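Alkaline serine protease (Thermobifida fusca, PDB 2PFE) probably acts as a serine endopeptidase of the alpha-lytic protease kind, seen here as its mature chymotrypsin-fold domain with a sulfonyl fluoride inhibitor bound in the active site. Local coordinates at residues Ala2-Gly6 and Ile18-Val22; Ala51-Phe55 and Ser177-Leu181; Ala91-Val97 and Gly109-Lys114. One frame throughout, in Å; residues are numbered along the deposited sequence. Where two conformers were deposited one is given.

Contact 1. Residues Ala2-Gly6 and Ile18-Val22; sequences AIIGG and IGFSV
Gly5 and Gly19 bring the two backbones together inside the N-terminal barrel of this chymotrypsin-fold protease, their CA atoms 4.9 Å apart, while the touching parts, taken end to end, point 133° apart. The strand 2-5 does not pair with 20-22; it lies alongside 70-72 as a parallel partner. One direct backbone bond spans the contact: Gly6 N gives its hydrogen to Ile18 O over 2.7 Å, almost straight at 171°. Close by, Gly5 CA rests 3.2 Å from Gly19 O, a carbonyl oxygen buried without a hydrogen-bonding partner. A CB on Gly5 would run into that oxygen, so glycine suits the crossing. Gly6 has a positive phi that would press a CB against the carbonyl of Gly5, so glycine suits this place as well. On the other segment Gly19 and Phe20 both face Ala31, on the strand 27-32, as a classic beta bulge.

Beside the glycines the side-chain contact is chiefly between isoleucines. Ile3 and Ile18 cross at about a right angle and meet through their branch methyls, CG2 of Ile3 lying 3.8 Å from CG2 of Ile18. In Ile18, CG2 is trans to the backbone N, which points this methyl at Ile3, while its CB sits 3.7 Å from Ile4 O. Branched aliphatic residues fit well here because each fills space close to its own main chain. Ser21 is small enough to lie beside Ile3, and its hydroxyl gains a partner in the carbonyl of Thr72 on the neighbouring strand; Thr72 in turn uses its own hydroxyl to bind Ile3 O. Even so, Ser21 OG remains in van der Waals contact with the isoleucine, 3.4 Å from Ile3 CG2.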
ATOM      1  N   ALA A   2      -6.100  15.603  -4.695  1.00  7.99           N
ATOM      2  CA  ALA A   2      -5.107  15.147  -3.718  1.00  7.86           C
ATOM      3  C   ALA A   2      -4.917  13.637  -3.820  1.00  7.44           C
ATOM      4  O   ALA A   2      -5.897  12.898  -3.939  1.00  7.69           O
ATOM      5  CB  ALA A   2      -5.548  15.511  -2.306  1.00  8.34           C
ATOM      6  N   ILE A   3      -3.658  13.197  -3.788  1.00  6.92           N
ATOM      7  CA  ILE A   3      -3.324  11.783  -3.654  1.00  6.39           C
ATOM      8  C   ILE A   3      -3.354  11.444  -2.173  1.00  6.39           C
ATOM      9  O   ILE A   3      -2.555  11.962  -1.398  1.00  6.98           O
ATOM     10  CB  ILE A   3      -1.908  11.462  -4.223  1.00  6.45           C
ATOM     11  CG1 ILE A   3      -1.806  11.826  -5.711  1.00  6.19           C
ATOM     12  CG2 ILE A   3      -1.550  10.001  -4.030  1.00  5.50           C
ATOM     13  CD1 ILE A   3      -2.804  11.121  -6.611  1.00  8.70           C
ATOM     14  N   ILE A   4      -4.244  10.533  -1.794  1.00  6.02           N
ATOM     15  CA  ILE A   4      -4.440  10.196  -0.384  1.00  5.83           C
ATOM     16  C   ILE A   4      -4.385   8.664  -0.214  1.00  4.90           C
ATOM     17  O   ILE A   4      -5.089   7.905  -0.909  1.00  5.44           O
ATOM     18  CB  ILE A   4      -5.747  10.837   0.204  1.00  5.51           C
ATOM     19  CG1 ILE A   4      -5.639  12.374   0.176  1.00  6.74           C
ATOM     20  CG2 ILE A   4      -6.009  10.352   1.632  1.00  6.55           C
ATOM     21  CD1 ILE A   4      -6.859  13.092   0.650  1.00  7.68           C
ATOM     22  N   GLY A   5      -3.547   8.209   0.709  1.00  4.39           N
ATOM     23  CA  GLY A   5      -3.407   6.771   0.904  1.00  4.12           C
ATOM     24  C   GLY A   5      -4.739   6.152   1.295  1.00  3.47           C
ATOM     25  O   GLY A   5      -5.472   6.704   2.116  1.00  3.80           O
ATOM     26  N   GLY A   6      -5.043   4.984   0.721  1.00  4.21           N
ATOM     27  CA  GLY A   6      -6.301   4.295   1.013  1.00  4.53           C
ATOM     28  C   GLY A   6      -7.414   4.570   0.017  1.00  4.50           C
ATOM     29  O   GLY A   6      -8.422   3.868  -0.001  1.00  5.09           O
ATOM     30  N   ILE A  18      -4.391   3.330  -3.345  1.00  4.23           N
ATOM     31  CA  ILE A  18      -3.165   4.093  -3.210  1.00  4.09           C
ATOM     32  C   ILE A  18      -2.506   3.756  -1.870  1.00  3.61           C
ATOM     33  O   ILE A  18      -3.155   3.753  -0.832  1.00  3.85           O
ATOM     34  CB  ILE A  18      -3.483   5.612  -3.268  1.00  3.69           C
ATOM     35  CG1 ILE A  18      -4.022   5.992  -4.652  1.00  3.58           C
ATOM     36  CG2 ILE A  18      -2.279   6.470  -2.808  1.00  5.49           C
ATOM     37  CD1 ILE A  18      -4.711   7.383  -4.702  1.00  4.96           C
ATOM     38  N   GLY A  19      -1.212   3.481  -1.912  1.00  3.48           N
ATOM     39  CA  GLY A  19      -0.435   3.283  -0.700  1.00  3.91           C
ATOM     40  C   GLY A  19      -0.039   4.581  -0.023  1.00  3.86           C
ATOM     41  O   GLY A  19      -0.741   5.053   0.854  1.00  4.42           O
ATOM     42  N   PHE A  20       1.106   5.142  -0.428  1.00  3.86           N
ATOM     43  CA  PHE A  20       1.644   6.379   0.141  1.00  4.22           C
ATOM     44  C   PHE A  20       2.161   7.271  -0.987  1.00  4.35           C
ATOM     45  O   PHE A  20       2.837   6.785  -1.892  1.00  5.23           O
ATOM     46  CB  PHE A  20       2.854   6.109   1.054  1.00  3.68           C
ATOM     47  CG  PHE A  20       2.548   5.302   2.302  1.00  4.31           C
ATOM     48  CD1 PHE A  20       2.784   3.929   2.345  1.00  4.73           C
ATOM     49  CD2 PHE A  20       2.040   5.913   3.436  1.00  4.70           C
ATOM     50  CE1 PHE A  20       2.510   3.188   3.520  1.00  4.86           C
ATOM     51  CE2 PHE A  20       1.755   5.185   4.590  1.00  4.75           C
ATOM     52  CZ  PHE A  20       2.004   3.828   4.637  1.00  4.54           C
ATOM     53  N   SER A  21       1.871   8.560  -0.926  1.00  4.34           N
ATOM     54  CA  SER A  21       2.547   9.510  -1.828  1.00  4.10           C
ATOM     55  C   SER A  21       4.065   9.387  -1.699  1.00  3.97           C
ATOM     56  O   SER A  21       4.601   9.254  -0.581  1.00  4.07           O
ATOM     57  CB  SER A  21       2.160  10.953  -1.522  1.00  4.35           C
ATOM     58  OG  SER A  21       0.798  11.207  -1.851  1.00  4.74           O
ATOM     59  N   VAL A  22       4.751   9.449  -2.842  1.00  3.71           N
ATOM     60  CA  VAL A  22       6.223   9.424  -2.895  1.00  4.48           C
ATOM     61  C   VAL A  22       6.748  10.447  -3.896  1.00  5.31           C
ATOM     62  O   VAL A  22       5.999  10.946  -4.731  1.00  5.09           O
ATOM     63  CB  VAL A  22       6.786   8.015  -3.273  1.00  4.46           C
ATOM     64  CG1 VAL A  22       6.474   6.962  -2.201  1.00  3.92           C
ATOM     65  CG2 VAL A  22       6.313   7.560  -4.658  1.00  5.89           C
TER

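Contact 2. Residues Ala51-Phe55 and Ser177-Leu181; sequences AGSYF and SYFGL
Tyr54 and Tyr178 meet as an offset edge-to-face pair: the edge of the Tyr54 ring is directed toward the face of Tyr178, with planes at 77° and centroids 5.4 Å apart. The CD2-CE2 side of Tyr54 does the touching, CD2 coming within 3.5 Å of Tyr178 CZ. The hydroxyl of Tyr178 lies near the plane of the Tyr54 ring at its edge, where OH of Tyr178 is in van der Waals contact with CE2 of Tyr54 at 3.4 Å. Tyr178 turns an edge in its turn to Phe179: CD2 of Tyr178 stands 3.6 Å above one face of the Phe179 ring, offset toward the rim. The three aromatic rings thus follow one another from the strand to the helix.

Phe179 supplies the deeper half. With CG opposite its carbonyl carbon (chi1 -63°), the ring is directed at the strand, and its CE2 comes 3.6 Å from Gly52 CA while CZ lies 3.7 Å from Ser53 N. Gly52 suits this place because a CB there would collide with CE2 of Phe179. The amide N of Tyr54 lies at the edge of Phe179, near its plane. Tyrosines suit the more exposed outer half, where a ring can pack and a hydroxyl is tolerated.

The helix 172-179 finishes here: Gly180, at positive phi, closes it with a Schellman motif. The strand 48-54 belongs to the N-terminal barrel, next to 60-65, and Ala51 and Gly52 form a classic beta bulge facing Trp62, whose ring also meets Phe179. Ser53 points to the other side, where it binds Gly34 O near the predicted catalytic His35 and Asp59. The contact therefore seats the end of the C-terminal helix on the outside of that barrel strand.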
ATOM      1  N   ALA A  51       5.438   2.909 -12.694  1.00  5.23           N
ATOM      2  CA  ALA A  51       6.826   3.253 -12.968  1.00  5.67           C
ATOM      3  C   ALA A  51       7.779   2.133 -12.554  1.00  5.69           C
ATOM      4  O   ALA A  51       8.864   2.009 -13.112  1.00  6.56           O
ATOM      5  CB  ALA A  51       7.200   4.554 -12.293  1.00  5.22           C
ATOM      6  N   GLY A  52       7.367   1.327 -11.575  1.00  5.44           N
ATOM      7  CA  GLY A  52       8.141   0.173 -11.148  1.00  5.06           C
ATOM      8  C   GLY A  52       7.215  -0.828 -10.497  1.00  4.72           C
ATOM      9  O   GLY A  52       6.269  -0.445  -9.840  1.00  5.21           O
ATOM     10  N   SER A  53       7.512  -2.115 -10.672  1.00  4.82           N
ATOM     11  CA  SER A  53       6.753  -3.204 -10.077  1.00  5.37           C
ATOM     12  C   SER A  53       7.612  -4.468 -10.021  1.00  4.81           C
ATOM     13  O   SER A  53       8.142  -4.924 -11.037  1.00  5.19           O
ATOM     14  CB  SER A  53       5.459  -3.473 -10.850  1.00  5.24           C
ATOM     15  OG  SER A  53       4.865  -4.689 -10.440  1.00  7.09           O
ATOM     16  N   TYR A  54       7.770  -4.985  -8.810  1.00  3.32           N
ATOM     17  CA  TYR A  54       8.407  -6.258  -8.550  1.00  3.37           C
ATOM     18  C   TYR A  54       7.375  -7.181  -7.917  1.00  3.35           C
ATOM     19  O   TYR A  54       7.009  -7.013  -6.735  1.00  4.46           O
ATOM     20  CB  TYR A  54       9.588  -6.058  -7.595  1.00  3.60           C
ATOM     21  CG  TYR A  54      10.613  -7.168  -7.652  1.00  5.10           C
ATOM     22  CD1 TYR A  54      10.228  -8.498  -7.609  1.00  7.69           C
ATOM     23  CD2 TYR A  54      11.974  -6.878  -7.714  1.00  7.07           C
ATOM     24  CE1 TYR A  54      11.180  -9.534  -7.665  1.00  5.04           C
ATOM     25  CE2 TYR A  54      12.929  -7.896  -7.756  1.00  7.37           C
ATOM     26  CZ  TYR A  54      12.520  -9.216  -7.721  1.00  7.39           C
ATOM     27  OH  TYR A  54      13.472 -10.219  -7.782  1.00  9.60           O
ATOM     28  N   PHE A  55       6.893  -8.132  -8.724  1.00  3.55           N
ATOM     29  CA  PHE A  55       5.903  -9.125  -8.313  1.00  2.91           C
ATOM     30  C   PHE A  55       5.881 -10.201  -9.370  1.00  3.51           C
ATOM     31  O   PHE A  55       5.785  -9.890 -10.543  1.00  4.25           O
ATOM     32  CB  PHE A  55       4.470  -8.551  -8.187  1.00  3.86           C
ATOM     33  CG  PHE A  55       3.439  -9.618  -7.893  1.00  4.07           C
ATOM     34  CD1 PHE A  55       3.301 -10.109  -6.598  1.00  4.49           C
ATOM     35  CD2 PHE A  55       2.662 -10.177  -8.911  1.00  3.98           C
ATOM     36  CE1 PHE A  55       2.372 -11.128  -6.299  1.00  4.34           C
ATOM     37  CE2 PHE A  55       1.737 -11.185  -8.627  1.00  6.85           C
ATOM     38  CZ  PHE A  55       1.579 -11.654  -7.320  1.00  4.79           C
ATOM     39  N   SER A 177      13.453   1.844  -0.875  1.00  4.06           N
ATOM     40  CA  SER A 177      14.859   1.598  -1.216  1.00  4.60           C
ATOM     41  C   SER A 177      15.027   1.042  -2.639  1.00  4.43           C
ATOM     42  O   SER A 177      15.854   1.535  -3.408  1.00  5.57           O
ATOM     43  CB  SER A 177      15.521   0.685  -0.184  1.00  4.27           C
ATOM     44  OG  SER A 177      16.860   0.385  -0.535  0.75  7.27           O
ATOM     45  N   TYR A 178      14.244   0.020  -2.983  1.00  4.26           N
ATOM     46  CA  TYR A 178      14.415  -0.644  -4.281  1.00  4.46           C
ATOM     47  C   TYR A 178      14.215   0.327  -5.432  1.00  4.02           C
ATOM     48  O   TYR A 178      14.945   0.301  -6.413  1.00  4.30           O
ATOM     49  CB  TYR A 178      13.428  -1.790  -4.443  1.00  4.46           C
ATOM     50  CG  TYR A 178      13.777  -2.704  -5.610  1.00  4.08           C
ATOM     51  CD1 TYR A 178      14.725  -3.716  -5.459  1.00  4.96           C
ATOM     52  CD2 TYR A 178      13.177  -2.544  -6.866  1.00  6.07           C
ATOM     53  CE1 TYR A 178      15.063  -4.564  -6.524  1.00  6.07           C
ATOM     54  CE2 TYR A 178      13.515  -3.378  -7.941  1.00  6.68           C
ATOM     55  CZ  TYR A 178      14.459  -4.379  -7.766  1.00  6.38           C
ATOM     56  OH  TYR A 178      14.801  -5.203  -8.809  1.00  4.81           O
ATOM     57  N   PHE A 179      13.171   1.144  -5.304  1.00  4.88           N
ATOM     58  CA  PHE A 179      12.793   2.065  -6.377  1.00  4.47           C
ATOM     59  C   PHE A 179      13.414   3.458  -6.263  1.00  4.81           C
ATOM     60  O   PHE A 179      13.162   4.319  -7.110  1.00  5.99           O
ATOM     61  CB  PHE A 179      11.266   2.161  -6.499  1.00  4.35           C
ATOM     62  CG  PHE A 179      10.621   0.865  -6.877  1.00  4.88           C
ATOM     63  CD1 PHE A 179       9.782   0.216  -5.974  1.00  6.01           C
ATOM     64  CD2 PHE A 179      10.888   0.265  -8.116  1.00  3.80           C
ATOM     65  CE1 PHE A 179       9.183  -0.994  -6.291  1.00  5.37           C
ATOM     66  CE2 PHE A 179      10.292  -0.951  -8.439  1.00  6.94           C
ATOM     67  CZ  PHE A 179       9.446  -1.584  -7.525  1.00  5.94           C
ATOM     68  N   GLY A 180      14.238   3.665  -5.234  1.00  4.57           N
ATOM     69  CA  GLY A 180      14.887   4.957  -5.006  1.00  4.82           C
ATOM     70  C   GLY A 180      13.896   6.095  -4.792  1.00  4.84           C
ATOM     71  O   GLY A 180      13.999   7.142  -5.445  1.00  5.59           O
ATOM     72  N   LEU A 181      12.934   5.875  -3.885  1.00  4.39           N
ATOM     73  CA  LEU A 181      11.811   6.796  -3.604  1.00  5.26           C
ATOM     74  C   LEU A 181      11.950   7.469  -2.241  1.00  5.46           C
ATOM     75  O   LEU A 181      12.512   6.881  -1.300  1.00  6.20           O
ATOM     76  CB  LEU A 181      10.488   6.010  -3.628  1.00  4.82           C
ATOM     77  CG  LEU A 181      10.203   5.273  -4.939  1.00  5.02           C
ATOM     78  CD1 LEU A 181       8.996   4.354  -4.816  1.00  5.91           C
ATOM     79  CD2 LEU A 181      10.020   6.271  -6.089  1.00  3.79           C
TER

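Contact 3. Residues Ala91-Val97 and Gly109-Lys114; sequences AATGSSV and GTIQSK
Lys114 reaches back to Ala91 because its chain is fully extended beyond CG, and a chi1 of -63° sends it alongside Thr93, the two side chains sliding past each other in opposite directions. Its NZ lies in the carbonyl plane of Ala91, 2.7 Å from Ala91 O, and also forms a salt bridge with Glu90. Water 1 ties the same pair, donating to Thr93 OG1 and accepting from Lys114 N; a sulfate, probably from the crystallisation liquor, also lies against Thr93, whose CG2 rests 3.4 Å from Gln112 O. In Ile111, CG1 opposite the carbonyl carbon, beside the backbone N (chi1 -67°), lets CD1 reach Ala91 CB at 3.9 Å and CG1 reach Val97 CG1 at 3.8 Å.

These groups flank the foot of a beta hairpin in the C-terminal barrel. Val97 and Gly109 are an antiparallel hydrogen-bonded pair; Ser96 and Thr110 are the non-hydrogen-bonded pair next to it. Beyond them Ile111 N bonds to Ser95 O, 2.9 Å and 171°, and Gly94 N to Ile111 O. A type II turn from Ala92 to Ser95 puts Gly94 at its third position, where positive phi suits glycine.

Main-chain bonds fix the register, Ile111 and Val97 pack inward, and Lys114 ties in the loop before strand 96-101. The neighbouring carboxylate and carbonyl would probably favour a charged ammonium.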
ATOM      1  N   ALA A  91       7.613  -0.709  12.978  1.00  3.93           N
ATOM      2  CA  ALA A  91       7.041  -1.187  14.222  1.00  3.68           C
ATOM      3  C   ALA A  91       7.542  -2.594  14.520  1.00  4.25           C
ATOM      4  O   ALA A  91       7.867  -3.348  13.610  1.00  4.89           O
ATOM      5  CB  ALA A  91       5.534  -1.197  14.111  1.00  4.40           C
ATOM      6  N   ALA A  92       7.582  -2.943  15.801  1.00  3.94           N
ATOM      7  CA  ALA A  92       7.989  -4.260  16.246  1.00  4.53           C
ATOM      8  C   ALA A  92       6.905  -5.310  16.053  1.00  4.35           C
ATOM      9  O   ALA A  92       5.702  -4.998  16.008  1.00  4.81           O
ATOM     10  CB  ALA A  92       8.394  -4.209  17.701  1.00  4.11           C
ATOM     11  N   THR A  93       7.347  -6.561  15.953  1.00  4.43           N
ATOM     12  CA  THR A  93       6.434  -7.686  16.010  1.00  5.12           C
ATOM     13  C   THR A  93       5.629  -7.576  17.299  1.00  5.35           C
ATOM     14  O   THR A  93       6.169  -7.242  18.368  1.00  4.88           O
ATOM     15  CB  THR A  93       7.214  -9.000  15.932  1.00  5.62           C
ATOM     16  OG1 THR A  93       7.885  -9.060  14.663  1.00  6.60           O
ATOM     17  CG2 THR A  93       6.280 -10.209  16.043  1.00  6.75           C
ATOM     18  N   GLY A  94       4.324  -7.780  17.177  1.00  4.76           N
ATOM     19  CA  GLY A  94       3.408  -7.637  18.295  1.00  5.09           C
ATOM     20  C   GLY A  94       2.714  -6.281  18.366  1.00  5.09           C
ATOM     21  O   GLY A  94       1.758  -6.107  19.127  1.00  6.21           O
ATOM     22  N   SER A  95       3.204  -5.301  17.604  1.00  4.60           N
ATOM     23  CA  SER A  95       2.627  -3.959  17.628  1.00  4.69           C
ATOM     24  C   SER A  95       1.228  -3.934  17.008  1.00  4.63           C
ATOM     25  O   SER A  95       0.937  -4.718  16.098  1.00  4.60           O
ATOM     26  CB  SER A  95       3.511  -3.000  16.833  1.00  5.06           C
ATOM     27  OG  SER A  95       2.992  -1.672  16.889  1.00  8.52           O
ATOM     28  N   SER A  96       0.386  -3.014  17.458  1.00  4.66           N
ATOM     29  CA  SER A  96      -0.838  -2.720  16.726  1.00  4.14           C
ATOM     30  C   SER A  96      -0.481  -2.092  15.387  1.00  4.74           C
ATOM     31  O   SER A  96       0.582  -1.463  15.224  1.00  5.02           O
ATOM     32  CB  SER A  96      -1.698  -1.746  17.537  1.00  4.31           C
ATOM     33  OG  SER A  96      -0.980  -0.554  17.777  0.70  8.44           O
ATOM     34  N   VAL A  97      -1.389  -2.232  14.430  1.00  4.97           N
ATOM     35  CA  VAL A  97      -1.206  -1.635  13.129  1.00  5.14           C
ATOM     36  C   VAL A  97      -2.594  -1.497  12.505  1.00  5.77           C
ATOM     37  O   VAL A  97      -3.510  -2.271  12.823  1.00  6.40           O
ATOM     38  CB  VAL A  97      -0.245  -2.500  12.268  1.00  5.45           C
ATOM     39  CG1 VAL A  97      -0.876  -3.858  11.923  1.00  6.50           C
ATOM     40  CG2 VAL A  97       0.225  -1.770  11.012  1.00  5.74           C
ATOM     41  N   GLY A 109      -5.345  -4.339  13.493  1.00  3.83           N
ATOM     42  CA  GLY A 109      -4.969  -5.628  14.002  1.00  4.27           C
ATOM     43  C   GLY A 109      -3.604  -5.547  14.624  1.00  3.97           C
ATOM     44  O   GLY A 109      -3.170  -4.491  15.059  1.00  5.61           O
ATOM     45  N   THR A 110      -2.936  -6.699  14.680  1.00  4.40           N
ATOM     46  CA  THR A 110      -1.631  -6.840  15.336  1.00  5.46           C
ATOM     47  C   THR A 110      -0.649  -7.442  14.332  1.00  4.74           C
ATOM     48  O   THR A 110      -1.021  -8.336  13.552  1.00  4.44           O
ATOM     49  CB  THR A 110      -1.748  -7.742  16.613  1.00  5.76           C
ATOM     50  OG1 THR A 110      -2.618  -7.085  17.554  0.80  8.65           O
ATOM     51  CG2 THR A 110      -0.413  -7.950  17.289  0.80  7.00           C
ATOM     52  N   ILE A 111       0.607  -6.989  14.369  1.00  4.12           N
ATOM     53  CA  ILE A 111       1.678  -7.564  13.566  1.00  4.78           C
ATOM     54  C   ILE A 111       2.090  -8.876  14.242  1.00  4.84           C
ATOM     55  O   ILE A 111       2.494  -8.878  15.410  1.00  4.74           O
ATOM     56  CB  ILE A 111       2.884  -6.605  13.501  1.00  4.97           C
ATOM     57  CG1 ILE A 111       2.499  -5.340  12.721  1.00  5.72           C
ATOM     58  CG2 ILE A 111       4.092  -7.324  12.869  1.00  5.64           C
ATOM     59  CD1 ILE A 111       3.569  -4.233  12.669  1.00  6.85           C
ATOM     60  N   GLN A 112       1.964  -9.990  13.526  1.00  4.48           N
ATOM     61  CA  GLN A 112       2.215 -11.302  14.120  1.00  5.11           C
ATOM     62  C   GLN A 112       3.578 -11.884  13.815  1.00  5.82           C
ATOM     63  O   GLN A 112       4.208 -12.503  14.682  1.00  6.86           O
ATOM     64  CB  GLN A 112       1.180 -12.320  13.632  1.00  5.41           C
ATOM     65  CG  GLN A 112      -0.226 -12.074  14.144  1.00  6.64           C
ATOM     66  CD  GLN A 112      -1.072 -13.338  14.047  1.00  9.66           C
ATOM     67  OE1 GLN A 112      -1.008 -14.062  13.046  1.00 10.42           O
ATOM     68  NE2 GLN A 112      -1.843 -13.629  15.093  1.00 10.28           N
ATOM     69  N   SER A 113       4.007 -11.743  12.571  1.00  5.24           N
ATOM     70  CA  SER A 113       5.244 -12.374  12.120  1.00  5.62           C
ATOM     71  C   SER A 113       5.766 -11.718  10.861  1.00  5.24           C
ATOM     72  O   SER A 113       5.004 -11.439   9.947  1.00  6.48           O
ATOM     73  CB  SER A 113       5.026 -13.867  11.874  1.00  6.51           C
ATOM     74  OG  SER A 113       4.196 -14.082  10.759  0.60  9.51           O
ATOM     75  N   LYS A 114       7.077 -11.495  10.811  1.00  4.09           N
ATOM     76  CA  LYS A 114       7.714 -10.835   9.688  1.00  3.86           C
ATOM     77  C   LYS A 114       8.442 -11.841   8.804  1.00  4.41           C
ATOM     78  O   LYS A 114       8.651 -13.001   9.168  1.00  5.06           O
ATOM     79  CB  LYS A 114       8.688  -9.753  10.179  1.00  4.13           C
ATOM     80  CG  LYS A 114       8.008  -8.635  10.950  1.00  3.83           C
ATOM     81  CD  LYS A 114       9.012  -7.612  11.399  1.00  2.99           C
ATOM     82  CE  LYS A 114       8.310  -6.460  12.131  1.00  2.05           C
ATOM     83  NZ  LYS A 114       9.237  -5.447  12.726  1.00  4.63           N
TER
HETATM   84  O   HOH W   1       8.345 -11.451  13.398  1.00 11.38           O

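How the contacts relate
Contact 1 is buried, whereas contacts 2 and 3 lie at the surface. Contacts 1 and 2 involve strands of one sheet, 20-24 and 48-54 of the N-terminal barrel, and touch lightly where Val22 CG2 packs 4.2 Å from Leu181 CD2. Contact 3 belongs to the other barrel, its centre about 22 Å from that of contact 1 and about 24 Å from that of contact 2, yet in sequence it is nested within the long span of chain that contact 2 closes. Their chemistry follows their place: glycine backbones and isoleucine methyls inside, aromatic rings between helix and strand, and hairpin hydrogen bonds with a lysine and a water at the exposed foot.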